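Local coordinates for cell division control protein Cdc48 (Mycobacterium smegmatis, PDB 5E7P), which binds ADP at two sites and probably binds and hydrolyses ATP, at residues Leu24-Asn29 with Ala92-Asn97; Ala48-Arg53 with Val100-Val105; Val169-Thr174 with Val433-Ala438; Pro409-Asp414 with Val453-Asp458; Arg544-Ala549 with Ala578-Phe583. All coordinates share one frame; numbering follows the deposited sequence.

Contact 1 (Leu24-Asn29 with Ala92-Asn97); sequences LTARLN and AGVREN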
# COMPACT_ATOMS: atom_id res chain seq x y z
N LEU A 24 -16.04 -4.82 25.33
CA LEU A 24 -17.21 -5.35 24.65
C LEU A 24 -17.46 -6.79 25.07
O LEU A 24 -16.63 -7.41 25.73
CB LEU A 24 -17.03 -5.28 23.13
CG LEU A 24 -16.83 -3.90 22.50
CD1 LEU A 24 -16.69 -4.03 21.00
CD2 LEU A 24 -17.99 -2.98 22.85
N THR A 25 -18.62 -7.31 24.68
CA THR A 25 -18.94 -8.72 24.89
C THR A 25 -18.50 -9.51 23.66
O THR A 25 -18.82 -9.15 22.53
CB THR A 25 -20.45 -8.93 25.12
OG1 THR A 25 -20.91 -8.01 26.11
CG2 THR A 25 -20.72 -10.35 25.59
N ALA A 26 -17.75 -10.59 23.89
CA ALA A 26 -17.22 -11.39 22.79
C ALA A 26 -18.09 -12.61 22.52
O ALA A 26 -18.07 -13.57 23.30
CB ALA A 26 -15.79 -11.80 23.08
N ARG A 27 -18.84 -12.58 21.42
CA ARG A 27 -19.66 -13.72 21.03
C ARG A 27 -19.00 -14.52 19.91
O ARG A 27 -18.31 -13.96 19.06
CB ARG A 27 -21.06 -13.26 20.61
CG ARG A 27 -21.81 -12.51 21.70
CD ARG A 27 -23.29 -12.38 21.36
NE ARG A 27 -23.50 -12.06 19.95
CZ ARG A 27 -24.68 -11.76 19.42
NH1 ARG A 27 -24.78 -11.48 18.12
NH2 ARG A 27 -25.77 -11.73 20.18
N LEU A 28 -19.22 -15.83 19.92
CA LEU A 28 -18.63 -16.72 18.94
C LEU A 28 -19.28 -16.55 17.57
O LEU A 28 -20.49 -16.72 17.43
CB LEU A 28 -18.74 -18.18 19.41
CG LEU A 28 -18.01 -19.29 18.65
CD1 LEU A 28 -18.87 -19.88 17.54
CD2 LEU A 28 -16.68 -18.80 18.10
N ASN A 29 -18.47 -16.21 16.57
CA ASN A 29 -18.95 -16.12 15.20
C ASN A 29 -19.30 -17.51 14.69
O ASN A 29 -18.43 -18.36 14.55
CB ASN A 29 -17.89 -15.47 14.31
CG ASN A 29 -18.46 -14.97 12.99
OD1 ASN A 29 -19.39 -15.56 12.44
ND2 ASN A 29 -17.91 -13.87 12.48
N ALA A 92 -6.83 -14.47 22.16
CA ALA A 92 -7.03 -13.32 23.03
C ALA A 92 -7.24 -13.73 24.49
O ALA A 92 -7.28 -12.88 25.38
CB ALA A 92 -8.21 -12.49 22.54
N GLY A 93 -7.37 -15.03 24.72
CA GLY A 93 -7.60 -15.54 26.06
C GLY A 93 -8.95 -15.10 26.60
O GLY A 93 -9.06 -14.70 27.76
N VAL A 94 -9.97 -15.17 25.75
CA VAL A 94 -11.31 -14.76 26.13
C VAL A 94 -12.30 -15.92 25.95
O VAL A 94 -12.33 -16.56 24.90
CB VAL A 94 -11.79 -13.57 25.29
CG1 VAL A 94 -13.16 -13.09 25.75
CG2 VAL A 94 -10.78 -12.43 25.35
N ARG A 95 -13.09 -16.18 26.98
CA ARG A 95 -14.15 -17.18 26.90
C ARG A 95 -15.32 -16.63 26.09
O ARG A 95 -15.42 -15.43 25.88
CB ARG A 95 -14.63 -17.57 28.30
CG ARG A 95 -13.58 -18.28 29.14
CD ARG A 95 -14.04 -18.43 30.59
NE ARG A 95 -14.07 -17.15 31.30
CZ ARG A 95 -15.17 -16.44 31.51
NH1 ARG A 95 -15.10 -15.28 32.16
NH2 ARG A 95 -16.35 -16.87 31.07
N GLU A 96 -16.19 -17.52 25.63
CA GLU A 96 -17.37 -17.09 24.89
C GLU A 96 -18.31 -16.32 25.81
O GLU A 96 -18.48 -16.68 26.97
CB GLU A 96 -18.08 -18.28 24.25
CG GLU A 96 -19.14 -17.89 23.23
CD GLU A 96 -19.83 -19.09 22.60
OE1 GLU A 96 -20.81 -18.88 21.85
OE2 GLU A 96 -19.39 -20.23 22.86
N ASN A 97 -18.90 -15.25 25.28
CA ASN A 97 -19.80 -14.38 26.03
C ASN A 97 -19.13 -13.65 27.20
O ASN A 97 -19.80 -13.13 28.09
CB ASN A 97 -21.05 -15.13 26.51
CG ASN A 97 -21.85 -15.72 25.36
OD1 ASN A 97 -22.05 -16.93 25.29
ND2 ASN A 97 -22.31 -14.86 24.46
O HOH W 1 -21.74 -16.25 22.06
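Ala26 and Asn97 share the one direct hydrogen bond between the end of the strand and the loop 92-97. Asn97 N donates to Ala26 O at 2.7 Å. The bond is bent, with an N-H...O angle of 138°, and the donor is tilted from the carbonyl plane.

A water links the side chains of this loop to the strand. It donates to Glu96 OE1 at 2.8 Å. It also accepts weak bonds from Asn97 ND2 and from Leu28 N. CG of Glu96 is anti to the backbone N (chi1 -168°); the extended chain beyond it brings OE1 to the water.

Van der Waals contacts fill in around the polar groups. Glu96 OE1 lies 3.3 Å from Leu28 CB. The Asn97 side chain crosses that of Arg27 at a slant, with ND2 3.7 Å from Arg27 CG. The guanidinium plane is nearly perpendicular to the amide plane, and the end of the Arg27 chain leads away from the loop. Thr25 CG2 meets the backbone of Asn97. Ala26 CB packs on Val94 CG1 at 4.0 Å.

Gly93, with positive phi, is the C-prime residue of the Schellman motif that ends helix 86-92. The loop then passes the strand on its way to strand 98-104. Strand 22-28 lies between strands 98-104 and 81-84 in the sheet of the CDC48 N-terminal domain. Ala26 and Leu28 also touch Leu89 of helix 86-92.

Contact 2 (Ala48-Arg53 with Val100-Val105); sequences AALGIR and VLVSPV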
# COMPACT_ATOMS: atom_id res chain seq x y z
N ALA A 48 -16.20 4.01 14.86
CA ALA A 48 -16.23 5.46 14.98
C ALA A 48 -15.68 5.92 16.34
O ALA A 48 -14.90 6.87 16.41
CB ALA A 48 -17.65 5.98 14.78
N ALA A 49 -16.08 5.23 17.40
CA ALA A 49 -15.64 5.57 18.76
C ALA A 49 -14.14 5.34 18.94
O ALA A 49 -13.48 6.08 19.67
CB ALA A 49 -16.43 4.77 19.78
N LEU A 50 -13.62 4.31 18.29
CA LEU A 50 -12.20 3.99 18.39
C LEU A 50 -11.35 4.87 17.48
O LEU A 50 -10.14 4.99 17.68
CB LEU A 50 -11.97 2.51 18.08
CG LEU A 50 -12.50 1.53 19.12
CD1 LEU A 50 -12.20 0.10 18.71
CD2 LEU A 50 -11.92 1.84 20.50
N GLY A 51 -11.98 5.48 16.48
CA GLY A 51 -11.28 6.36 15.57
C GLY A 51 -10.63 5.63 14.40
O GLY A 51 -9.62 6.08 13.86
N ILE A 52 -11.22 4.51 14.02
CA ILE A 52 -10.69 3.70 12.93
C ILE A 52 -11.74 3.44 11.85
O ILE A 52 -12.93 3.63 12.07
CB ILE A 52 -10.18 2.34 13.43
CG1 ILE A 52 -11.33 1.57 14.08
CG2 ILE A 52 -9.03 2.53 14.40
CD1 ILE A 52 -10.91 0.23 14.64
N ARG A 53 -11.28 3.00 10.68
CA ARG A 53 -12.17 2.60 9.61
C ARG A 53 -12.23 1.08 9.55
O ARG A 53 -11.53 0.40 10.30
CB ARG A 53 -11.67 3.13 8.26
CG ARG A 53 -11.59 4.64 8.16
CD ARG A 53 -11.02 5.04 6.81
NE ARG A 53 -9.68 4.48 6.61
CZ ARG A 53 -9.09 4.36 5.42
NH1 ARG A 53 -9.71 4.76 4.32
NH2 ARG A 53 -7.87 3.84 5.35
N VAL A 100 -14.15 -8.47 26.42
CA VAL A 100 -12.92 -8.29 25.65
C VAL A 100 -12.58 -6.81 25.49
O VAL A 100 -13.46 -5.98 25.22
CB VAL A 100 -13.00 -8.99 24.27
CG1 VAL A 100 -14.17 -8.46 23.45
CG2 VAL A 100 -11.69 -8.83 23.51
N LEU A 101 -11.31 -6.47 25.66
CA LEU A 101 -10.84 -5.11 25.44
C LEU A 101 -10.42 -4.92 23.99
O LEU A 101 -9.58 -5.66 23.47
CB LEU A 101 -9.69 -4.77 26.38
CG LEU A 101 -10.06 -4.06 27.69
CD1 LEU A 101 -10.69 -2.70 27.39
CD2 LEU A 101 -10.99 -4.91 28.54
N VAL A 102 -11.02 -3.94 23.33
CA VAL A 102 -10.72 -3.64 21.94
C VAL A 102 -10.09 -2.26 21.83
O VAL A 102 -10.55 -1.31 22.47
CB VAL A 102 -11.99 -3.69 21.07
CG1 VAL A 102 -11.63 -3.66 19.59
CG2 VAL A 102 -12.80 -4.93 21.40
N SER A 103 -9.04 -2.14 21.03
CA SER A 103 -8.36 -0.86 20.85
C SER A 103 -7.53 -0.88 19.57
O SER A 103 -7.04 -1.93 19.16
CB SER A 103 -7.45 -0.57 22.04
OG SER A 103 -6.37 -1.49 22.09
N PRO A 104 -7.36 0.29 18.94
CA PRO A 104 -6.50 0.39 17.76
C PRO A 104 -5.07 -0.04 18.09
O PRO A 104 -4.59 0.22 19.19
CB PRO A 104 -6.54 1.89 17.42
CG PRO A 104 -7.05 2.57 18.65
CD PRO A 104 -7.98 1.58 19.27
N VAL A 105 -4.42 -0.70 17.14
CA VAL A 105 -3.06 -1.16 17.34
C VAL A 105 -2.19 -0.74 16.16
O VAL A 105 -2.64 -0.75 15.02
CB VAL A 105 -2.99 -2.69 17.56
CG1 VAL A 105 -3.45 -3.43 16.30
CG2 VAL A 105 -1.59 -3.12 17.97
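The carbonyl oxygen of Leu50 accepts a hydrogen bond from Ser20 OG and also lies 4.0 Å from Pro104 CG. No hydrogen bond joins the two segments; the side chains meet by apolar contact.

Leu50 carries most of the contact. Its CG is anti to the carbonyl carbon (chi1 -69°), and the two methyls branch from there to Val102 and Pro104. CD1 touches Val102 CG1 at 3.9 Å, and the two side chains cross at about a right angle. CD2 meets Pro104 CD at 4.1 Å and passes close to the carbonyl oxygen of Val102.

Ile52 adds a second point. Its CG2 lies 4.0 Å from Pro104 CB. The proline ring is thus met at CD by Leu50 and at CB by Ile52.

Gly51 separates these two residues. It has positive phi, 86°, and is the C-prime residue of the Schellman motif that ends helix 44-50. The turn lets Leu50, on the helix, and Ile52, after it, both aim their side chains at strand 98-104.

The helix end is therefore joined to the strand mainly by apolar side-chain contact, while the polar need of Leu50 O is met by Ser20 before strand 22-28.

Contact 3 (Val169-Thr174 with Val433-Ala438); sequences VGITWT and VVREGA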
# COMPACT_ATOMS: atom_id res chain seq x y z
N VAL A 169 -6.56 -22.59 -8.92
CA VAL A 169 -6.65 -21.26 -8.33
C VAL A 169 -5.35 -20.94 -7.58
O VAL A 169 -5.10 -19.80 -7.18
CB VAL A 169 -7.90 -21.14 -7.42
CG1 VAL A 169 -8.06 -19.74 -6.90
CG2 VAL A 169 -9.14 -21.52 -8.20
N GLY A 170 -4.52 -21.96 -7.41
CA GLY A 170 -3.19 -21.75 -6.85
C GLY A 170 -3.05 -22.13 -5.39
O GLY A 170 -2.09 -21.74 -4.73
N ILE A 171 -4.00 -22.90 -4.88
CA ILE A 171 -3.92 -23.39 -3.51
C ILE A 171 -3.09 -24.67 -3.45
O ILE A 171 -3.52 -25.74 -3.89
CB ILE A 171 -5.32 -23.64 -2.90
CG1 ILE A 171 -6.11 -22.33 -2.86
CG2 ILE A 171 -5.20 -24.23 -1.51
CD1 ILE A 171 -7.46 -22.45 -2.20
N THR A 172 -1.89 -24.55 -2.90
CA THR A 172 -0.96 -25.68 -2.80
C THR A 172 -0.87 -26.19 -1.36
O THR A 172 -0.85 -27.39 -1.11
CB THR A 172 0.44 -25.28 -3.28
OG1 THR A 172 0.36 -24.83 -4.64
CG2 THR A 172 1.40 -26.46 -3.19
N TRP A 173 -0.83 -25.25 -0.42
CA TRP A 173 -0.73 -25.57 1.00
C TRP A 173 -2.00 -26.23 1.53
O TRP A 173 -3.04 -26.23 0.86
CB TRP A 173 -0.42 -24.31 1.80
CG TRP A 173 -1.42 -23.22 1.58
CD1 TRP A 173 -2.51 -22.94 2.36
CD2 TRP A 173 -1.44 -22.27 0.51
NE1 TRP A 173 -3.20 -21.87 1.84
CE2 TRP A 173 -2.56 -21.44 0.70
CE3 TRP A 173 -0.61 -22.04 -0.59
CZ2 TRP A 173 -2.87 -20.39 -0.16
CZ3 TRP A 173 -0.92 -21.00 -1.45
CH2 TRP A 173 -2.05 -20.19 -1.23
N THR A 174 -1.91 -26.79 2.73
CA THR A 174 -3.05 -27.45 3.35
C THR A 174 -3.59 -26.64 4.52
O THR A 174 -3.08 -25.56 4.82
CB THR A 174 -2.68 -28.86 3.84
OG1 THR A 174 -1.59 -28.78 4.76
CG2 THR A 174 -2.28 -29.74 2.66
N VAL A 433 -8.93 -12.88 -3.46
CA VAL A 433 -10.38 -12.83 -3.64
C VAL A 433 -10.87 -14.08 -4.35
O VAL A 433 -11.86 -14.69 -3.94
CB VAL A 433 -10.81 -11.57 -4.43
CG1 VAL A 433 -12.24 -11.70 -4.92
CG2 VAL A 433 -10.64 -10.32 -3.57
N VAL A 434 -10.16 -14.48 -5.40
CA VAL A 434 -10.53 -15.65 -6.18
C VAL A 434 -10.33 -16.95 -5.41
O VAL A 434 -11.16 -17.86 -5.48
CB VAL A 434 -9.76 -15.69 -7.53
CG1 VAL A 434 -9.98 -17.02 -8.23
CG2 VAL A 434 -10.19 -14.54 -8.42
N ARG A 435 -9.24 -17.04 -4.65
CA ARG A 435 -8.99 -18.22 -3.82
C ARG A 435 -10.09 -18.41 -2.79
O ARG A 435 -10.55 -19.53 -2.55
CB ARG A 435 -7.63 -18.13 -3.12
CG ARG A 435 -6.43 -18.17 -4.06
CD ARG A 435 -5.15 -18.56 -3.34
NE ARG A 435 -4.87 -17.70 -2.20
CZ ARG A 435 -4.22 -16.54 -2.29
NH1 ARG A 435 -3.79 -16.11 -3.46
NH2 ARG A 435 -4.01 -15.82 -1.19
N GLU A 436 -10.52 -17.30 -2.19
CA GLU A 436 -11.62 -17.32 -1.23
C GLU A 436 -12.91 -17.73 -1.93
O GLU A 436 -13.72 -18.48 -1.37
CB GLU A 436 -11.78 -15.95 -0.57
CG GLU A 436 -12.97 -15.86 0.38
CD GLU A 436 -12.83 -16.75 1.60
OE1 GLU A 436 -11.69 -16.99 2.04
OE2 GLU A 436 -13.87 -17.21 2.13
N GLY A 437 -13.10 -17.24 -3.15
CA GLY A 437 -14.27 -17.58 -3.94
C GLY A 437 -14.33 -19.07 -4.22
O GLY A 437 -15.41 -19.66 -4.30
N ALA A 438 -13.16 -19.68 -4.37
CA ALA A 438 -13.06 -21.12 -4.61
C ALA A 438 -13.45 -21.91 -3.37
O ALA A 438 -13.94 -23.04 -3.47
CB ALA A 438 -11.66 -21.49 -5.06
O HOH W 2 -3.56 -17.31 -6.04
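CG1 of Val169 is anti to the backbone N (chi1 -176°), which sets it against helix 427-448, and the chain of Arg435 bends at chi3 (-55°), which turns NE toward Trp173.

Val169 is the central apolar residue. Its CG1 lies 3.6 Å from Val434 CG1 and touches CA and CG of Arg435 at the same distance. Its other branch, CG2, reaches Ala438 CB at 4.0 Å. The valine thus sits against three helix residues at once, Val434, Arg435 and Ala438.

Arg435 extends away from the helix over the loop. CD packs on Ile171 CG1 at 3.9 Å. Beyond it, NE approaches the six-membered ring of Trp173 at CH2, 3.9 Å away. NE comes at the edge of the indole, near its plane, and the Trp173 edge points at a face of the guanidinium. The two planes stand 75° apart, so the meeting is edge to face and not a flat stack. Ile171 CA lies over one face of the indole, toward its rim.

One water closes the polar side. It donates to Val169 O at 3.1 Å and accepts from Arg435 NH1 at 2.9 Å, in the plane of the guanidinium. The Arg435 side chain is about 7 Å from a bound ADP.

Gly170, with positive phi, is the C-prime residue of the Schellman motif that ends helix 160-169. The loop after it is thereby joined to helix 427-448. Trp173 also rests on Thr129, Met132 and Ala133 of helix 127-133, while Val433 and Glu436 of helix 427-448 touch helix 456-462.

Contact 4 (Pro409-Asp414 with Val453-Asp458); sequences PSEDLD and VLRHAD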
# COMPACT_ATOMS: atom_id res chain seq x y z
N PRO A 409 -13.61 -23.34 -13.44
CA PRO A 409 -15.04 -23.59 -13.71
C PRO A 409 -15.94 -22.55 -13.04
O PRO A 409 -15.91 -22.40 -11.82
CB PRO A 409 -15.28 -24.97 -13.09
CG PRO A 409 -14.15 -25.19 -12.14
CD PRO A 409 -12.98 -24.48 -12.74
N SER A 410 -16.73 -21.84 -13.85
CA SER A 410 -17.56 -20.76 -13.34
C SER A 410 -18.86 -20.58 -14.13
O SER A 410 -19.03 -21.18 -15.19
CB SER A 410 -16.77 -19.45 -13.32
OG SER A 410 -16.33 -19.11 -14.62
N GLU A 411 -19.75 -19.75 -13.60
CA GLU A 411 -21.03 -19.46 -14.26
C GLU A 411 -21.16 -17.98 -14.61
O GLU A 411 -20.41 -17.47 -15.44
CB GLU A 411 -22.20 -19.88 -13.37
CG GLU A 411 -22.41 -21.39 -13.27
CD GLU A 411 -23.44 -21.77 -12.23
OE1 GLU A 411 -24.03 -20.85 -11.61
OE2 GLU A 411 -23.65 -22.98 -12.02
N ASP A 412 -22.12 -17.31 -13.98
CA ASP A 412 -22.36 -15.89 -14.23
C ASP A 412 -21.61 -15.05 -13.21
O ASP A 412 -22.18 -14.62 -12.21
CB ASP A 412 -23.85 -15.58 -14.15
CG ASP A 412 -24.68 -16.46 -15.08
OD1 ASP A 412 -25.08 -17.56 -14.66
OD2 ASP A 412 -24.94 -16.04 -16.23
N LEU A 413 -20.33 -14.80 -13.48
CA LEU A 413 -19.46 -14.13 -12.51
C LEU A 413 -19.72 -12.63 -12.39
O LEU A 413 -19.57 -12.07 -11.30
CB LEU A 413 -17.99 -14.38 -12.84
CG LEU A 413 -17.54 -15.84 -12.77
CD1 LEU A 413 -16.07 -15.95 -13.13
CD2 LEU A 413 -17.80 -16.41 -11.39
N ASP A 414 -20.09 -11.99 -13.50
CA ASP A 414 -20.30 -10.54 -13.53
C ASP A 414 -19.04 -9.81 -13.03
O ASP A 414 -19.08 -9.07 -12.05
CB ASP A 414 -21.54 -10.15 -12.72
CG ASP A 414 -21.93 -8.68 -12.91
OD1 ASP A 414 -21.38 -8.02 -13.81
OD2 ASP A 414 -22.78 -8.20 -12.14
N VAL A 453 -18.58 -24.99 -8.69
CA VAL A 453 -18.58 -24.05 -9.81
C VAL A 453 -18.78 -22.61 -9.33
O VAL A 453 -19.80 -22.28 -8.73
CB VAL A 453 -19.63 -24.44 -10.88
CG1 VAL A 453 -20.98 -24.75 -10.23
CG2 VAL A 453 -19.75 -23.34 -11.92
N LEU A 454 -17.78 -21.77 -9.59
CA LEU A 454 -17.78 -20.39 -9.11
C LEU A 454 -18.92 -19.55 -9.66
O LEU A 454 -19.17 -19.52 -10.87
CB LEU A 454 -16.45 -19.71 -9.42
CG LEU A 454 -15.47 -19.54 -8.26
CD1 LEU A 454 -14.90 -20.88 -7.83
CD2 LEU A 454 -14.36 -18.56 -8.63
N ARG A 455 -19.62 -18.85 -8.77
CA ARG A 455 -20.66 -17.92 -9.17
C ARG A 455 -20.36 -16.53 -8.62
O ARG A 455 -19.40 -16.35 -7.86
CB ARG A 455 -22.03 -18.41 -8.70
CG ARG A 455 -22.10 -18.71 -7.21
CD ARG A 455 -23.40 -19.40 -6.85
NE ARG A 455 -23.60 -20.64 -7.61
CZ ARG A 455 -24.58 -21.50 -7.39
NH1 ARG A 455 -25.47 -21.26 -6.44
NH2 ARG A 455 -24.68 -22.60 -8.13
N HIS A 456 -21.17 -15.55 -9.00
CA HIS A 456 -20.96 -14.17 -8.57
C HIS A 456 -21.07 -14.01 -7.06
O HIS A 456 -20.38 -13.18 -6.47
CB HIS A 456 -21.97 -13.24 -9.25
CG HIS A 456 -21.90 -11.82 -8.78
ND1 HIS A 456 -20.88 -10.97 -9.14
CD2 HIS A 456 -22.71 -11.12 -7.95
CE1 HIS A 456 -21.08 -9.79 -8.57
NE2 HIS A 456 -22.18 -9.86 -7.84
N ALA A 457 -21.93 -14.82 -6.45
CA ALA A 457 -22.14 -14.77 -5.01
C ALA A 457 -20.84 -15.04 -4.24
O ALA A 457 -20.59 -14.43 -3.20
CB ALA A 457 -23.21 -15.78 -4.60
N ASP A 458 -20.02 -15.94 -4.77
CA ASP A 458 -18.77 -16.33 -4.12
C ASP A 458 -17.76 -15.19 -4.10
O ASP A 458 -17.12 -14.93 -3.08
CB ASP A 458 -18.17 -17.55 -4.82
CG ASP A 458 -19.14 -18.70 -4.90
OD1 ASP A 458 -19.92 -18.89 -3.95
OD2 ASP A 458 -19.12 -19.42 -5.92
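His456 ND1 donates to Leu413 O at 2.8 Å. The oxygen lies near the imidazole plane, at the ring edge. CG of His456 is anti to the backbone N (chi1 175°), which places CG on the side of the loop 409-414; the ring then turns ND1 to Leu413 O. Asp414 CB lies 3.7 Å from the same ND1.

Two backbone bonds hold the chains further back. Leu454 N donates to Pro409 O at 3.0 Å, and Glu411 N donates to Leu454 O at 2.8 Å. Together they make a single beta bridge between Ser410 and Leu454, and the two chains run the same way. His456 N gives only a weak bond to Asp412 O.

Glu411 and Arg455 lie side by side and point the same way. OE1 is 3.9 Å from Arg455 NH2, a long salt bridge in which the oxygen lies well out of the guanidinium plane. The attraction is between charges, without an N-H aimed at the acid.

Packing surrounds these bonds. Glu411 CG touches Val453 CG2 at 3.6 Å. Leu413 CD2 meets Leu454 CB at 4.1 Å, and both leucines also touch Leu405.

Asp414 and Arg455 are the N-cap residues of helices 415-420 and 456-462. A short parallel bridge leading into two helices of an all-helical region is consistent with the small lid of a AAA module.

Contact 5 (Arg544-Ala549 with Ala578-Phe583); sequences RLSVHA and APSLVF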
# COMPACT_ATOMS: atom_id res chain seq x y z
N ARG A 544 -4.32 3.33 -13.34
CA ARG A 544 -3.78 3.70 -14.65
C ARG A 544 -3.02 5.03 -14.58
O ARG A 544 -3.14 5.89 -15.46
CB ARG A 544 -4.88 3.76 -15.71
CG ARG A 544 -4.38 3.70 -17.16
CD ARG A 544 -5.53 3.55 -18.14
NE ARG A 544 -6.19 2.25 -18.00
CZ ARG A 544 -5.80 1.13 -18.61
NH1 ARG A 544 -6.46 -0.00 -18.42
NH2 ARG A 544 -4.74 1.15 -19.41
N LEU A 545 -2.24 5.18 -13.52
CA LEU A 545 -1.57 6.44 -13.22
C LEU A 545 -0.56 6.17 -12.11
O LEU A 545 -0.94 5.96 -10.97
CB LEU A 545 -2.61 7.47 -12.76
CG LEU A 545 -2.07 8.71 -12.04
CD1 LEU A 545 -1.21 9.52 -12.99
CD2 LEU A 545 -3.20 9.55 -11.47
N SER A 546 0.72 6.17 -12.45
CA SER A 546 1.74 5.92 -11.44
C SER A 546 1.93 7.14 -10.55
O SER A 546 2.04 8.27 -11.04
CB SER A 546 3.06 5.49 -12.10
OG SER A 546 3.52 6.46 -13.02
N VAL A 547 1.96 6.92 -9.24
CA VAL A 547 2.08 8.00 -8.28
C VAL A 547 3.47 8.04 -7.66
O VAL A 547 3.99 7.01 -7.23
CB VAL A 547 1.02 7.89 -7.17
CG1 VAL A 547 1.18 9.02 -6.15
CG2 VAL A 547 -0.38 7.89 -7.78
N HIS A 548 4.06 9.22 -7.63
CA HIS A 548 5.40 9.41 -7.10
C HIS A 548 5.36 10.59 -6.13
O HIS A 548 5.36 11.75 -6.55
CB HIS A 548 6.38 9.67 -8.25
CG HIS A 548 6.20 8.74 -9.41
ND1 HIS A 548 6.87 7.54 -9.51
CD2 HIS A 548 5.41 8.83 -10.50
CE1 HIS A 548 6.51 6.94 -10.63
NE2 HIS A 548 5.62 7.69 -11.25
N ALA A 549 5.32 10.28 -4.84
CA ALA A 549 5.04 11.29 -3.82
C ALA A 549 6.12 11.38 -2.75
O ALA A 549 6.65 10.37 -2.30
CB ALA A 549 3.70 11.00 -3.17
N ALA A 578 5.41 7.37 -16.96
CA ALA A 578 4.22 8.06 -17.46
C ALA A 578 3.16 7.10 -18.00
O ALA A 578 3.50 6.09 -18.62
CB ALA A 578 4.62 9.05 -18.53
N PRO A 579 1.87 7.41 -17.77
CA PRO A 579 1.31 8.60 -17.12
C PRO A 579 1.58 8.67 -15.61
O PRO A 579 1.35 7.70 -14.89
CB PRO A 579 -0.19 8.48 -17.39
CG PRO A 579 -0.42 7.03 -17.56
CD PRO A 579 0.81 6.51 -18.24
N SER A 580 2.05 9.83 -15.15
CA SER A 580 2.52 9.95 -13.77
C SER A 580 2.01 11.20 -13.07
O SER A 580 1.89 12.27 -13.68
CB SER A 580 4.06 9.95 -13.73
OG SER A 580 4.60 8.76 -14.27
N LEU A 581 1.73 11.06 -11.78
CA LEU A 581 1.46 12.19 -10.91
C LEU A 581 2.63 12.36 -9.96
O LEU A 581 3.06 11.41 -9.31
CB LEU A 581 0.17 11.97 -10.11
CG LEU A 581 -0.11 12.99 -9.00
CD1 LEU A 581 -0.25 14.39 -9.57
CD2 LEU A 581 -1.36 12.60 -8.22
N VAL A 582 3.15 13.58 -9.89
CA VAL A 582 4.23 13.91 -8.97
C VAL A 582 3.68 14.74 -7.82
O VAL A 582 3.35 15.91 -7.99
CB VAL A 582 5.36 14.68 -9.67
CG1 VAL A 582 6.47 15.00 -8.68
CG2 VAL A 582 5.89 13.88 -10.83
N PHE A 583 3.56 14.12 -6.65
CA PHE A 583 3.00 14.79 -5.48
C PHE A 583 4.11 15.28 -4.55
O PHE A 583 4.78 14.49 -3.89
CB PHE A 583 2.05 13.85 -4.74
CG PHE A 583 1.33 14.50 -3.59
CD1 PHE A 583 1.16 15.87 -3.53
CD2 PHE A 583 0.83 13.73 -2.55
CE1 PHE A 583 0.51 16.47 -2.47
CE2 PHE A 583 0.17 14.32 -1.49
CZ PHE A 583 0.01 15.69 -1.45
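Ser546-Ala549 and Ser580-Phe583 form a parallel strand pair in the sheet of a AAA module, with strand 546-551 at its edge. The bonding is regular. Ser546 N donates to Pro579 O at 2.9 Å, and Leu581 N to Ser546 O. His548 N donates to Leu581 O at 2.9 Å, and Phe583 N to His548 O at 3.0 Å.

A polar cluster lies on the face of Ser546, His548 and Ser580. His548 NE2 donates to Ser546 OG at 3.0 Å and more weakly to Ser580 OG at 3.4 Å. Ser546 OG is bonded to Ser577 O, just past helix 563-576, and Ser580 OG to Ala574 O, near its end. His548 and Val582 touch that helix.

The other face is apolar. Leu545 CD1 meets Leu581 CB at 4.0 Å. Ala549 CB lies 3.6 Å from Phe583 CB. The Phe583 side chain is about 4 Å from that of Thr533, which binds ADP. Before the strand, Pro579 follows a cis peptide bond, and its CG touches Arg544 O.

The chain passes from one strand to the other through helices 552-558 and 563-576. This is one of the beta-alpha-beta crossovers of the P-loop ATPase fold, whose second strand carries the Walker B motif.

Contact 1 closes a loop of 62 residues in the N-terminal domain. Contact 2 crosses it, because residues 48-53 lie inside that loop and 100-105 beyond it. The two touch through neighbouring strands 22-28 and 98-104, so they share one sheet. Contact 3 spans far more chain: it ties the loop after helix 160-169 to helix 427-448, near the first ADP. Contact 4 closes a loop of 38 mostly helical residues and crosses contact 3. Contacts 3 and 4 touch where Gly437 and Ala438 meet Leu454 and Asp458. Contact 5 comes last, in series. It closes a short crossover in the second AAA module, its centre about 33 Å from that of contact 2.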